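Local coordinates for transcriptional regulator, PadR family (Bacillus cereus, PDB 4ESB), which probably binds operator DNA as a dimer through its winged helix-turn-helix domains and so regulates transcription, at the interface of chains A and B. Coordinates in Å, arbitrary orientation; residue numbers count along the deposited sequence, not the author numbering. Chains: chain A/B, Transcriptional regulator, PadR family.

The interface of chains A and B. Residues chain A 5, 9, 91, 94-95, 98-99; chain B 5, 9, 91, 94-95, 98-99.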
loop_
_atom_site.group_PDB
_atom_site.type_symbol
_atom_site.label_atom_id
_atom_site.label_comp_id
_atom_site.label_asym_id
_atom_site.label_seq_id
_atom_site.Cartn_x
_atom_site.Cartn_y
_atom_site.Cartn_z
ATOM N N MET A 5 -4.273 -3.521 -4.476
ATOM C CA MET A 5 -3.534 -2.630 -3.590
ATOM C C MET A 5 -4.152 -1.236 -3.583
ATOM O O MET A 5 -4.102 -0.528 -2.575
ATOM C CB MET A 5 -2.077 -2.565 -4.044
ATOM C CG MET A 5 -1.148 -1.789 -3.127
ATOM S SD MET A 5 0.530 -1.735 -3.790
ATOM C CE MET A 5 0.803 -3.460 -4.169
ATOM N N VAL A 9 -5.154 1.887 -0.003
ATOM C CA VAL A 9 -4.972 3.321 0.186
ATOM C C VAL A 9 -6.208 4.141 -0.184
ATOM O O VAL A 9 -6.176 5.370 -0.141
ATOM C CB VAL A 9 -3.803 3.833 -0.676
ATOM C CG1 VAL A 9 -2.524 3.080 -0.341
ATOM C CG2 VAL A 9 -4.140 3.693 -2.155
ATOM N N TRP A 91 1.977 6.784 4.714
ATOM C CA TRP A 91 2.151 6.732 3.266
ATOM C C TRP A 91 3.496 7.284 2.803
ATOM O O TRP A 91 4.136 6.710 1.924
ATOM C CB TRP A 91 1.046 7.486 2.532
ATOM C CG TRP A 91 1.402 7.632 1.096
ATOM C CD1 TRP A 91 1.833 8.762 0.465
ATOM C CD2 TRP A 91 1.415 6.592 0.114
ATOM N NE1 TRP A 91 2.095 8.493 -0.855
ATOM C CE2 TRP A 91 1.847 7.165 -1.097
ATOM C CE3 TRP A 91 1.095 5.231 0.142
ATOM C CZ2 TRP A 91 1.966 6.428 -2.272
ATOM C CZ3 TRP A 91 1.210 4.498 -1.025
ATOM C CH2 TRP A 91 1.642 5.097 -2.216
ATOM N N VAL A 94 6.258 4.637 3.749
ATOM C CA VAL A 94 6.267 3.478 2.863
ATOM C C VAL A 94 6.629 3.861 1.428
ATOM O O VAL A 94 7.384 3.156 0.761
ATOM C CB VAL A 94 4.898 2.765 2.867
ATOM C CG1 VAL A 94 3.805 3.691 2.348
ATOM C CG2 VAL A 94 4.955 1.491 2.041
ATOM N N SER A 95 6.086 4.978 0.956
ATOM C CA SER A 95 6.371 5.460 -0.388
ATOM C C SER A 95 7.872 5.648 -0.567
ATOM O O SER A 95 8.463 5.154 -1.527
ATOM C CB SER A 95 5.639 6.779 -0.642
ATOM O OG SER A 95 6.053 7.379 -1.858
ATOM N N VAL A 98 9.780 2.067 -0.282
ATOM C CA VAL A 98 9.623 1.204 -1.449
ATOM C C VAL A 98 10.248 1.817 -2.706
ATOM O O VAL A 98 10.919 1.128 -3.473
ATOM C CB VAL A 98 8.135 0.889 -1.721
ATOM C CG1 VAL A 98 7.965 0.196 -3.069
ATOM C CG2 VAL A 98 7.562 0.028 -0.606
ATOM N N ASN A 99 10.026 3.111 -2.916
ATOM C CA ASN A 99 10.541 3.782 -4.107
ATOM C C ASN A 99 12.064 3.836 -4.154
ATOM O O ASN A 99 12.655 3.713 -5.224
ATOM C CB ASN A 99 9.965 5.196 -4.231
ATOM C CG ASN A 99 8.596 5.212 -4.881
ATOM O OD1 ASN A 99 8.276 4.347 -5.697
ATOM N ND2 ASN A 99 7.782 6.200 -4.528
ATOM N N MET B 5 0.773 -0.802 7.031
ATOM C CA MET B 5 0.814 -0.730 5.577
ATOM C C MET B 5 2.150 -1.237 5.045
ATOM O O MET B 5 2.223 -1.792 3.947
ATOM C CB MET B 5 0.578 0.714 5.138
ATOM C CG MET B 5 0.446 0.922 3.640
ATOM S SD MET B 5 0.225 2.668 3.238
ATOM C CE MET B 5 -1.082 3.115 4.372
ATOM N N VAL B 9 3.309 -4.165 1.350
ATOM C CA VAL B 9 4.314 -4.133 0.294
ATOM C C VAL B 9 5.581 -4.915 0.642
ATOM O O VAL B 9 6.542 -4.918 -0.125
ATOM C CB VAL B 9 4.735 -2.683 -0.005
ATOM C CG1 VAL B 9 3.524 -1.846 -0.389
ATOM C CG2 VAL B 9 5.445 -2.082 1.202
ATOM N N TRP B 91 2.543 -1.201 -8.015
ATOM C CA TRP B 91 3.133 -0.206 -7.124
ATOM C C TRP B 91 3.334 1.151 -7.790
ATOM O O TRP B 91 3.069 2.188 -7.185
ATOM C CB TRP B 91 4.474 -0.667 -6.563
ATOM C CG TRP B 91 5.154 0.467 -5.885
ATOM C CD1 TRP B 91 6.219 1.183 -6.345
ATOM C CD2 TRP B 91 4.779 1.059 -4.638
ATOM N NE1 TRP B 91 6.542 2.175 -5.452
ATOM C CE2 TRP B 91 5.671 2.120 -4.393
ATOM C CE3 TRP B 91 3.778 0.787 -3.700
ATOM C CZ2 TRP B 91 5.595 2.911 -3.250
ATOM C CZ3 TRP B 91 3.703 1.571 -2.563
ATOM C CH2 TRP B 91 4.606 2.621 -2.347
ATOM N N VAL B 94 -0.212 2.831 -8.165
ATOM C CA VAL B 94 -0.727 3.364 -6.908
ATOM C C VAL B 94 0.142 4.502 -6.372
ATOM O O VAL B 94 -0.371 5.506 -5.883
ATOM C CB VAL B 94 -0.832 2.258 -5.836
ATOM C CG1 VAL B 94 0.542 1.679 -5.523
ATOM C CG2 VAL B 94 -1.485 2.794 -4.575
ATOM N N SER B 95 1.457 4.338 -6.465
ATOM C CA SER B 95 2.389 5.360 -6.009
ATOM C C SER B 95 2.107 6.678 -6.720
ATOM O O SER B 95 1.962 7.722 -6.086
ATOM C CB SER B 95 3.829 4.915 -6.272
ATOM O OG SER B 95 4.751 5.965 -6.031
ATOM N N VAL B 98 -1.581 8.059 -5.705
ATOM C CA VAL B 98 -1.666 8.623 -4.361
ATOM C C VAL B 98 -0.787 9.868 -4.202
ATOM O O VAL B 98 -1.210 10.864 -3.617
ATOM C CB VAL B 98 -1.276 7.582 -3.288
ATOM C CG1 VAL B 98 -1.134 8.243 -1.920
ATOM C CG2 VAL B 98 -2.305 6.464 -3.233
ATOM N N ASN B 99 0.434 9.809 -4.723
ATOM C CA ASN B 99 1.367 10.925 -4.589
ATOM C C ASN B 99 0.906 12.183 -5.318
ATOM O O ASN B 99 1.113 13.292 -4.830
ATOM C CB ASN B 99 2.767 10.530 -5.067
ATOM C CG ASN B 99 3.564 9.807 -3.999
ATOM O OD1 ASN B 99 3.366 10.032 -2.805
ATOM N ND2 ASN B 99 4.475 8.939 -4.423
#
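At the centre of this two-fold symmetric dimer interface of a PadR-family winged helix-turn-helix regulator, the C-terminal helices 78-101 of the two chains cross and exchange their tryptophans. The indole N-H of A:Trp91 donates to the side-chain amide oxygen of B:Asn99, with NE1 to OD1 at 2.8 Å and a nearly straight 164° at the hydrogen. OD1 lies close to the ring plane of the indole, but the donor sits above the carbonyl plane, the ring and amide planes being turned 61° apart. One indole face is capped by B:Val98, whose CG1 methyl stands 3.4 Å from the centroid of the five-membered ring of A:Trp91 in a CH-pi contact. The opposite face rests on A:Ser95 CB of its own helix, so the ring is held from both sides, while B:Ser95 CA meets its edge. The benzo tips of the two tryptophans reach toward each other across the axis, CH2 of A:Trp91 lying 3.9 Å from CH2 of B:Trp91. Each indole is sent across by CG standing anti to the backbone N (chi1 169°).

ND2 of B:Asn99 gives a weak, longer hydrogen bond to the hydroxyl OG of A:Ser95 at 3.4 Å, which may help to settle the amide's orientation. Farther out, the N-terminal segment of each chain packs over the partner's helix. The other methyl of B:Val98, CG2, meets CG2 of A:Val9 at 3.5 Å, and this same A:Val9 methyl touches CG2 of B:Val94 at 3.7 Å. The poorly ordered A:Met5 appears to cross B:Val94 at about a right angle, its thioether sulfur toward CG1.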